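Side-chain contacts in FMN-dependent NADH-azoreductase 1 (Bacillus anthracis, PDB 3U7I), which probably reduces quinones and cleaves the azo bond of aromatic azo compounds with electrons from NADH, using one FMN per subunit of a homodimer: residues C[10-15]-C[108-113]; C[20-25]-C[196-201]; C[145-150]-C[204-209]. One frame throughout, in Å; residues are numbered along the deposited sequence.

Contact 1: C[10-15]-C[108-113]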
loop_
_atom_site.group_PDB
_atom_site.type_symbol
_atom_site.label_atom_id
_atom_site.label_comp_id
_atom_site.label_asym_id
_atom_site.label_seq_id
_atom_site.Cartn_x
_atom_site.Cartn_y
_atom_site.Cartn_z
ATOM N N ILE C 10 -7.545 -8.749 -12.006
ATOM C CA ILE C 10 -6.414 -8.535 -11.109
ATOM C C ILE C 10 -6.815 -9.007 -9.713
ATOM O O ILE C 10 -7.506 -8.299 -8.972
ATOM C CB ILE C 10 -5.983 -7.060 -11.066
ATOM C CG1 ILE C 10 -5.649 -6.560 -12.472
ATOM C CG2 ILE C 10 -4.804 -6.874 -10.105
ATOM C CD1 ILE C 10 -5.909 -5.070 -12.666
ATOM N N ASN C 11 -6.407 -10.228 -9.386
ATOM C CA ASN C 11 -6.776 -10.861 -8.128
ATOM C C ASN C 11 -5.751 -10.569 -7.023
ATOM O O ASN C 11 -4.652 -11.128 -7.020
ATOM C CB ASN C 11 -6.931 -12.366 -8.345
ATOM C CG ASN C 11 -7.268 -13.112 -7.072
ATOM O OD1 ASN C 11 -7.455 -12.512 -6.006
ATOM N ND2 ASN C 11 -7.365 -14.437 -7.180
ATOM N N ALA C 12 -6.115 -9.697 -6.090
ATOM C CA ALA C 12 -5.180 -9.282 -5.035
ATOM C C ALA C 12 -5.371 -10.041 -3.705
ATOM O O ALA C 12 -4.923 -9.586 -2.647
ATOM C CB ALA C 12 -5.268 -7.773 -4.811
ATOM N N HIS C 13 -6.035 -11.193 -3.759
ATOM C CA HIS C 13 -6.304 -11.971 -2.556
ATOM C C HIS C 13 -5.177 -12.964 -2.267
ATOM O O HIS C 13 -4.856 -13.785 -3.106
ATOM C CB HIS C 13 -7.631 -12.724 -2.682
ATOM C CG HIS C 13 -8.276 -13.016 -1.362
ATOM N ND1 HIS C 13 -7.653 -13.753 -0.378
ATOM C CD2 HIS C 13 -9.478 -12.651 -0.855
ATOM C CE1 HIS C 13 -8.445 -13.838 0.677
ATOM N NE2 HIS C 13 -9.558 -13.178 0.414
ATOM N N PRO C 14 -4.576 -12.887 -1.066
ATOM C CA PRO C 14 -3.507 -13.822 -0.690
ATOM C C PRO C 14 -3.890 -15.311 -0.826
ATOM O O PRO C 14 -3.012 -16.154 -1.019
ATOM C CB PRO C 14 -3.241 -13.467 0.783
ATOM C CG PRO C 14 -3.611 -12.010 0.882
ATOM C CD PRO C 14 -4.793 -11.841 -0.050
ATOM N N LYS C 15 -5.176 -15.637 -0.721
ATOM C CA LYS C 15 -5.603 -17.031 -0.829
ATOM C C LYS C 15 -5.903 -17.440 -2.272
ATOM O O LYS C 15 -6.311 -18.577 -2.531
ATOM C CB LYS C 15 -6.821 -17.303 0.053
ATOM C CG LYS C 15 -6.562 -17.217 1.545
ATOM C CD LYS C 15 -7.669 -17.924 2.280
ATOM C CE LYS C 15 -7.522 -17.783 3.767
ATOM N NZ LYS C 15 -8.383 -18.782 4.461
ATOM N N ASN C 108 -5.699 -0.236 3.543
ATOM C CA ASN C 108 -4.948 0.088 2.319
ATOM C C ASN C 108 -4.945 -1.115 1.393
ATOM O O ASN C 108 -5.368 -2.205 1.786
ATOM C CB ASN C 108 -3.500 0.496 2.645
ATOM C CG ASN C 108 -2.957 1.593 1.718
ATOM O OD1 ASN C 108 -3.304 1.674 0.525
ATOM N ND2 ASN C 108 -2.080 2.439 2.269
ATOM N N ILE C 109 -4.467 -0.922 0.168
ATOM C CA ILE C 109 -4.363 -2.019 -0.780
ATOM C C ILE C 109 -3.350 -3.056 -0.278
ATOM O O ILE C 109 -2.388 -2.703 0.418
ATOM C CB ILE C 109 -3.962 -1.515 -2.184
ATOM C CG1 ILE C 109 -2.560 -0.873 -2.156
ATOM C CG2 ILE C 109 -5.014 -0.533 -2.707
ATOM C CD1 ILE C 109 -2.025 -0.487 -3.527
ATOM N N PRO C 110 -3.577 -4.344 -0.604
ATOM C CA PRO C 110 -2.595 -5.385 -0.287
ATOM C C PRO C 110 -1.205 -5.022 -0.812
ATOM O O PRO C 110 -1.079 -4.426 -1.880
ATOM C CB PRO C 110 -3.143 -6.610 -1.028
ATOM C CG PRO C 110 -4.608 -6.403 -1.051
ATOM C CD PRO C 110 -4.787 -4.910 -1.239
ATOM N N SER C 111 -0.166 -5.397 -0.071
ATOM C CA SER C 111 1.206 -5.113 -0.495
ATOM C C SER C 111 1.478 -5.515 -1.945
ATOM O O SER C 111 2.130 -4.775 -2.682
ATOM C CB SER C 111 2.213 -5.782 0.433
ATOM O OG SER C 111 1.985 -7.174 0.500
ATOM N N LYS C 112 0.989 -6.684 -2.358
ATOM C CA LYS C 112 1.239 -7.128 -3.732
ATOM C C LYS C 112 0.477 -6.293 -4.770
ATOM O O LYS C 112 0.896 -6.207 -5.917
ATOM C CB LYS C 112 0.994 -8.638 -3.918
ATOM C CG LYS C 112 1.979 -9.545 -3.175
ATOM C CD LYS C 112 3.450 -9.221 -3.466
ATOM C CE LYS C 112 3.830 -9.426 -4.941
ATOM N NZ LYS C 112 5.316 -9.249 -5.177
ATOM N N LEU C 113 -0.616 -5.643 -4.366
ATOM C CA LEU C 113 -1.311 -4.722 -5.277
ATOM C C LEU C 113 -0.496 -3.432 -5.471
ATOM O O LEU C 113 -0.500 -2.838 -6.553
ATOM C CB LEU C 113 -2.738 -4.414 -4.801
ATOM C CG LEU C 113 -3.619 -3.593 -5.745
ATOM C CD1 LEU C 113 -3.597 -4.168 -7.159
ATOM C CD2 LEU C 113 -5.054 -3.510 -5.225
#

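Contact 2: C[20-25]-C[196-201]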
loop_
_atom_site.group_PDB
_atom_site.type_symbol
_atom_site.label_atom_id
_atom_site.label_comp_id
_atom_site.label_asym_id
_atom_site.label_seq_id
_atom_site.Cartn_x
_atom_site.Cartn_y
_atom_site.Cartn_z
ATOM N N SER C 20 -13.975 -20.009 -0.060
ATOM C CA SER C 20 -14.566 -19.517 1.183
ATOM C C SER C 20 -14.328 -18.021 1.452
ATOM O O SER C 20 -14.829 -17.480 2.440
ATOM C CB SER C 20 -14.042 -20.335 2.364
ATOM O OG SER C 20 -12.641 -20.176 2.503
ATOM N N SER C 21 -13.564 -17.361 0.583
ATOM C CA SER C 21 -13.296 -15.928 0.716
ATOM C C SER C 21 -14.465 -15.121 0.184
ATOM O O SER C 21 -14.882 -15.320 -0.962
ATOM C CB SER C 21 -12.033 -15.542 -0.055
ATOM O OG SER C 21 -10.901 -16.222 0.449
ATOM N N VAL C 22 -14.983 -14.206 1.004
ATOM C CA VAL C 22 -16.131 -13.382 0.602
ATOM C C VAL C 22 -15.930 -12.665 -0.743
ATOM O O VAL C 22 -16.796 -12.729 -1.623
ATOM C CB VAL C 22 -16.529 -12.372 1.690
ATOM C CG1 VAL C 22 -17.669 -11.496 1.196
ATOM C CG2 VAL C 22 -16.940 -13.103 2.958
ATOM N N SER C 23 -14.787 -11.998 -0.902
ATOM C CA SER C 23 -14.475 -11.312 -2.155
ATOM C C SER C 23 -14.322 -12.286 -3.337
ATOM O O SER C 23 -14.686 -11.967 -4.466
ATOM C CB SER C 23 -13.233 -10.426 -2.008
ATOM O OG SER C 23 -12.079 -11.186 -1.700
ATOM N N ILE C 24 -13.794 -13.475 -3.076
ATOM C CA ILE C 24 -13.670 -14.490 -4.123
ATOM C C ILE C 24 -15.043 -15.063 -4.530
ATOM O O ILE C 24 -15.305 -15.243 -5.716
ATOM C CB ILE C 24 -12.677 -15.610 -3.719
ATOM C CG1 ILE C 24 -11.267 -15.025 -3.533
ATOM C CG2 ILE C 24 -12.667 -16.716 -4.760
ATOM C CD1 ILE C 24 -10.266 -15.955 -2.845
ATOM N N LYS C 25 -15.916 -15.327 -3.554
ATOM C CA LYS C 25 -17.293 -15.730 -3.848
ATOM C C LYS C 25 -18.006 -14.689 -4.692
ATOM O O LYS C 25 -18.640 -15.024 -5.689
ATOM C CB LYS C 25 -18.106 -15.970 -2.568
ATOM C CG LYS C 25 -17.903 -17.333 -1.961
ATOM C CD LYS C 25 -18.825 -17.589 -0.782
ATOM C CE LYS C 25 -18.303 -18.771 0.028
ATOM N NZ LYS C 25 -19.379 -19.598 0.654
ATOM N N THR C 196 -25.015 -14.341 4.938
ATOM C CA THR C 196 -25.893 -14.512 3.789
ATOM C C THR C 196 -26.408 -13.159 3.295
ATOM O O THR C 196 -26.678 -12.993 2.103
ATOM C CB THR C 196 -27.071 -15.450 4.115
ATOM O OG1 THR C 196 -26.561 -16.692 4.616
ATOM C CG2 THR C 196 -27.896 -15.715 2.876
ATOM N N GLU C 197 -26.531 -12.198 4.211
ATOM C CA GLU C 197 -26.925 -10.832 3.863
ATOM C C GLU C 197 -25.818 -10.146 3.066
ATOM O O GLU C 197 -26.082 -9.502 2.047
ATOM C CB GLU C 197 -27.232 -10.010 5.118
ATOM C CG GLU C 197 -27.527 -8.533 4.827
ATOM C CD GLU C 197 -27.246 -7.607 6.016
ATOM O OE1 GLU C 197 -27.495 -8.011 7.180
ATOM O OE2 GLU C 197 -26.774 -6.470 5.782
ATOM N N VAL C 198 -24.579 -10.283 3.531
ATOM C CA VAL C 198 -23.437 -9.715 2.816
ATOM C C VAL C 198 -23.363 -10.285 1.403
ATOM O O VAL C 198 -23.352 -9.537 0.423
ATOM C CB VAL C 198 -22.095 -9.981 3.548
ATOM C CG1 VAL C 198 -20.935 -9.379 2.776
ATOM C CG2 VAL C 198 -22.136 -9.421 4.951
ATOM N N LEU C 199 -23.313 -11.612 1.306
ATOM C CA LEU C 199 -23.170 -12.284 0.020
ATOM C C LEU C 199 -24.274 -11.897 -0.953
ATOM O O LEU C 199 -23.997 -11.569 -2.104
ATOM C CB LEU C 199 -23.114 -13.804 0.204
ATOM C CG LEU C 199 -21.765 -14.356 0.680
ATOM C CD1 LEU C 199 -21.873 -15.834 1.010
ATOM C CD2 LEU C 199 -20.681 -14.124 -0.366
ATOM N N GLN C 200 -25.521 -11.923 -0.484
ATOM C CA GLN C 200 -26.676 -11.655 -1.344
ATOM C C GLN C 200 -26.755 -10.206 -1.825
ATOM O O GLN C 200 -27.138 -9.947 -2.969
ATOM C CB GLN C 200 -27.981 -12.073 -0.658
ATOM C CG GLN C 200 -28.099 -13.575 -0.412
ATOM C CD GLN C 200 -27.986 -14.399 -1.692
ATOM O OE1 GLN C 200 -28.439 -13.981 -2.765
ATOM N NE2 GLN C 200 -27.371 -15.577 -1.584
ATOM N N ASN C 201 -26.396 -9.263 -0.960
ATOM C CA ASN C 201 -26.363 -7.863 -1.365
ATOM C C ASN C 201 -25.281 -7.591 -2.414
ATOM O O ASN C 201 -25.510 -6.861 -3.379
ATOM C CB ASN C 201 -26.187 -6.953 -0.152
ATOM C CG ASN C 201 -27.472 -6.781 0.636
ATOM O OD1 ASN C 201 -28.553 -6.637 0.056
ATOM N ND2 ASN C 201 -27.366 -6.802 1.964
#

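Contact 3: C[145-150]-C[204-209]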
loop_
_atom_site.group_PDB
_atom_site.type_symbol
_atom_site.label_atom_id
_atom_site.label_comp_id
_atom_site.label_asym_id
_atom_site.label_seq_id
_atom_site.Cartn_x
_atom_site.Cartn_y
_atom_site.Cartn_z
ATOM N N LEU C 145 -13.778 -2.106 -12.314
ATOM C CA LEU C 145 -14.659 -2.556 -11.243
ATOM C C LEU C 145 -13.795 -3.097 -10.120
ATOM O O LEU C 145 -12.920 -3.933 -10.347
ATOM C CB LEU C 145 -15.617 -3.641 -11.733
ATOM C CG LEU C 145 -16.523 -4.262 -10.666
ATOM C CD1 LEU C 145 -17.613 -3.279 -10.222
ATOM C CD2 LEU C 145 -17.138 -5.562 -11.184
ATOM N N VAL C 146 -14.026 -2.613 -8.906
ATOM C CA VAL C 146 -13.299 -3.115 -7.747
ATOM C C VAL C 146 -14.251 -3.922 -6.866
ATOM O O VAL C 146 -15.345 -3.455 -6.545
ATOM C CB VAL C 146 -12.684 -1.960 -6.929
ATOM C CG1 VAL C 146 -12.023 -2.494 -5.660
ATOM C CG2 VAL C 146 -11.687 -1.186 -7.772
ATOM N N ILE C 147 -13.855 -5.141 -6.511
ATOM C CA ILE C 147 -14.643 -5.974 -5.609
ATOM C C ILE C 147 -13.903 -6.078 -4.278
ATOM O O ILE C 147 -12.886 -6.765 -4.172
ATOM C CB ILE C 147 -14.887 -7.392 -6.200
ATOM C CG1 ILE C 147 -15.798 -7.301 -7.433
ATOM C CG2 ILE C 147 -15.502 -8.311 -5.150
ATOM C CD1 ILE C 147 -15.933 -8.605 -8.194
ATOM N N GLN C 148 -14.431 -5.420 -3.253
ATOM C CA GLN C 148 -13.751 -5.344 -1.953
ATOM C C GLN C 148 -14.568 -5.918 -0.803
ATOM O O GLN C 148 -15.693 -5.477 -0.557
ATOM C CB GLN C 148 -13.384 -3.883 -1.635
ATOM C CG GLN C 148 -12.764 -3.643 -0.251
ATOM C CD GLN C 148 -12.429 -2.171 -0.014
ATOM O OE1 GLN C 148 -11.326 -1.714 -0.336
ATOM N NE2 GLN C 148 -13.383 -1.419 0.540
ATOM N N ALA C 149 -13.999 -6.897 -0.097
ATOM C CA ALA C 149 -14.624 -7.454 1.105
ATOM C C ALA C 149 -13.951 -6.849 2.315
ATOM O O ALA C 149 -12.720 -6.765 2.356
ATOM C CB ALA C 149 -14.479 -8.971 1.142
ATOM N N SER C 150 -14.743 -6.431 3.303
ATOM C CA SER C 150 -14.190 -5.781 4.489
ATOM C C SER C 150 -14.963 -6.160 5.735
ATOM O O SER C 150 -16.167 -6.409 5.676
ATOM C CB SER C 150 -14.176 -4.252 4.326
ATOM O OG SER C 150 -15.484 -3.716 4.146
ATOM N N LYS C 204 -26.087 -9.093 -5.884
ATOM C CA LYS C 204 -27.004 -8.272 -6.669
ATOM C C LYS C 204 -26.284 -7.124 -7.366
ATOM O O LYS C 204 -26.518 -6.858 -8.549
ATOM C CB LYS C 204 -28.138 -7.713 -5.814
ATOM C CG LYS C 204 -29.236 -7.051 -6.645
ATOM C CD LYS C 204 -29.919 -5.923 -5.882
ATOM C CE LYS C 204 -30.798 -5.079 -6.800
ATOM N NZ LYS C 204 -31.200 -3.789 -6.156
ATOM N N GLU C 205 -25.414 -6.444 -6.630
ATOM C CA GLU C 205 -24.621 -5.355 -7.195
ATOM C C GLU C 205 -23.704 -5.789 -8.337
ATOM O O GLU C 205 -23.526 -5.047 -9.313
ATOM C CB GLU C 205 -23.768 -4.698 -6.114
ATOM C CG GLU C 205 -24.541 -3.945 -5.073
ATOM C CD GLU C 205 -23.637 -3.025 -4.284
ATOM O OE1 GLU C 205 -23.672 -3.090 -3.036
ATOM O OE2 GLU C 205 -22.887 -2.243 -4.918
ATOM N N VAL C 206 -23.101 -6.972 -8.217
ATOM C CA VAL C 206 -22.174 -7.423 -9.257
ATOM C C VAL C 206 -22.903 -7.991 -10.474
ATOM O O VAL C 206 -22.329 -8.074 -11.564
ATOM C CB VAL C 206 -21.119 -8.428 -8.736
ATOM C CG1 VAL C 206 -20.145 -7.727 -7.784
ATOM C CG2 VAL C 206 -21.788 -9.619 -8.066
ATOM N N GLU C 207 -24.161 -8.386 -10.290
ATOM C CA GLU C 207 -25.020 -8.699 -11.431
ATOM C C GLU C 207 -25.294 -7.425 -12.227
ATOM O O GLU C 207 -25.126 -7.390 -13.443
ATOM C CB GLU C 207 -26.340 -9.319 -10.976
ATOM C CG GLU C 207 -26.212 -10.711 -10.420
ATOM C CD GLU C 207 -27.527 -11.226 -9.852
ATOM O OE1 GLU C 207 -28.581 -10.612 -10.133
ATOM O OE2 GLU C 207 -27.500 -12.239 -9.120
ATOM N N GLU C 208 -25.723 -6.383 -11.531
ATOM C CA GLU C 208 -25.962 -5.092 -12.159
ATOM C C GLU C 208 -24.700 -4.543 -12.833
ATOM O O GLU C 208 -24.784 -3.933 -13.899
ATOM C CB GLU C 208 -26.509 -4.103 -11.127
ATOM C CG GLU C 208 -27.875 -4.494 -10.580
ATOM C CD GLU C 208 -28.195 -3.838 -9.242
ATOM O OE1 GLU C 208 -27.282 -3.725 -8.390
ATOM O OE2 GLU C 208 -29.364 -3.442 -9.039
ATOM N N ALA C 209 -23.536 -4.763 -12.216
ATOM C CA ALA C 209 -22.253 -4.346 -12.795
ATOM C C ALA C 209 -21.912 -5.144 -14.050
ATOM O O ALA C 209 -21.374 -4.600 -15.016
ATOM C CB ALA C 209 -21.130 -4.479 -11.766
#

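Contact 1: C[10-15]-C[108-113]
The pyrrolidine ring of Pro110 meets the peptide carbonyl of Ala12 through its CG corner, which lies 3.6 Å from Ala12 O. The imidazole of His13 takes no part across the contact; the backbone N of Lys15 sits at its edge, in the ring plane, and donates to His13 ND1 (3.1 Å). In this flavodoxin-like fold, 10-15 is the end of strand 6-11 and the loop after it, while residues 108 to 113 lead into helix 111-120 with Pro110 at its N-cap position. Apolar packing makes the contact. Ala12 CB faces both Pro110 CG and Leu113 CB, the latter at 4.2 Å. Leu113 holds CG anti to its own backbone N (chi1 -173°), and its side chain crosses that of Ile10 at about a right angle, with Leu113 CD1 4.2 Å from Ile10 CG2. Leu170 of helix 165-177 packs on Leu113 as well, and Lys15 forms a salt bridge with Glu66 of the second subunit. An Asx turn shapes the loop: Asn11 OD1 accepts from His13 N at 3.0 Å, with the donor above the carbonyl plane. Ala12 O, buried against the proline ring, has no hydrogen-bond partner in the model.

Contact 2: C[20-25]-C[196-201]
Apolar contacts between side chains join Val22 and Lys25, on the first turn of helix 22-37, to Val198 and Leu199 of helix 195-214. Leu199 CD2 rests 3.9 Å from Lys25 CB and 4.3 Å from Val22 CG1, so one methyl touches residues a turn apart on the other helix. Val22 CG1 also meets Val198 CG1 at 4.2 Å; this branch stands anti to the valine's backbone N (chi1 177°). The same apolar packing continues along the lysine chain, which passes obliquely over the leucine, and Lys25 CD approaches Leu199 CD1 to 3.9 Å, with Leu199 CD2 nearly as close. Hydrogen bonding stays within each helix: Lys25 N donates to Ser21 O at 2.8 Å, and Gln200 N to Thr196 O. On the inner side, Ala187 of strand 181-187 touches both Val22 and Val198. Ser21, Val22 and Ser23 are predicted to bind FMN, consistent with the phosphate-binding loop that follows the first strand in flavodoxin-like proteins. Because methyl and methylene groups do all the touching, this partly buried seam is held by apolar packing alone, to which the lysine contributes its hydrocarbon chain rather than its charge.

Contact 3: C[145-150]-C[204-209]
Hydrophobic packing is what joins the two segments, through two separate pairs along strand 143-149 and helix 195-214. In the first, the methyl of Ala209 faces the forked end of Leu145, with Ala209 CB 4.0 Å from Leu145 CD1 and 4.2 Å from Leu145 CD2. With CG anti to the backbone N (chi1 176°), the leucine carries both its methyls out to the alanine. In the second pair Ile147 extends its longer branch, and CD1 comes to 4.3 Å from Val206 CG1; Ile147 was modelled in two conformers, so this second pair is less certain than the first. Leu145 and Ile147 are two apart on the strand and use the same face of the sheet, while Val206 and Ala209 are three apart, close to one helical turn.

The polar interactions lie within each element or lead to other parts of the chain, none between the two segments. Ala209 N donates to Glu205 O at 2.9 Å, and Lys204 NZ forms a salt bridge with Glu208 OE2 at 3.4 Å, one turn along. Glu207 OE2 is hydrogen-bonded to His29 of helix 22-37. The fit is that of a helix packed on the parallel sheet of a flavodoxin-like fold: strand 143-149 lies between strands 97-103 and 181-187, Gln183 of the latter touches both Leu145 and Ala209, and Phe30 of helix 22-37 packs against Leu145 and Val206.

In the fold
Contacts 1 and 3 are buried and each joins the parallel sheet, or the loop leaving it, to a helix; contact 2 lies farther out and joins two helices, with three of its four touching residues partly exposed and Val198 buried. Contacts 2 and 3 share helix 195-214, their centres are about 10 Å apart, and they meet where Ser23 and Val22 rest on Ala149 and Ser23 on Ile147. Contact 1 reaches contact 2 through His13, which packs on Ser21, Ser23 and Ile24. All three are apolar across their segments, but contact 3 uses branched aliphatic chains and alanine, contact 2 adds a lysine chain, and contact 1 adds a proline and a backbone carbonyl.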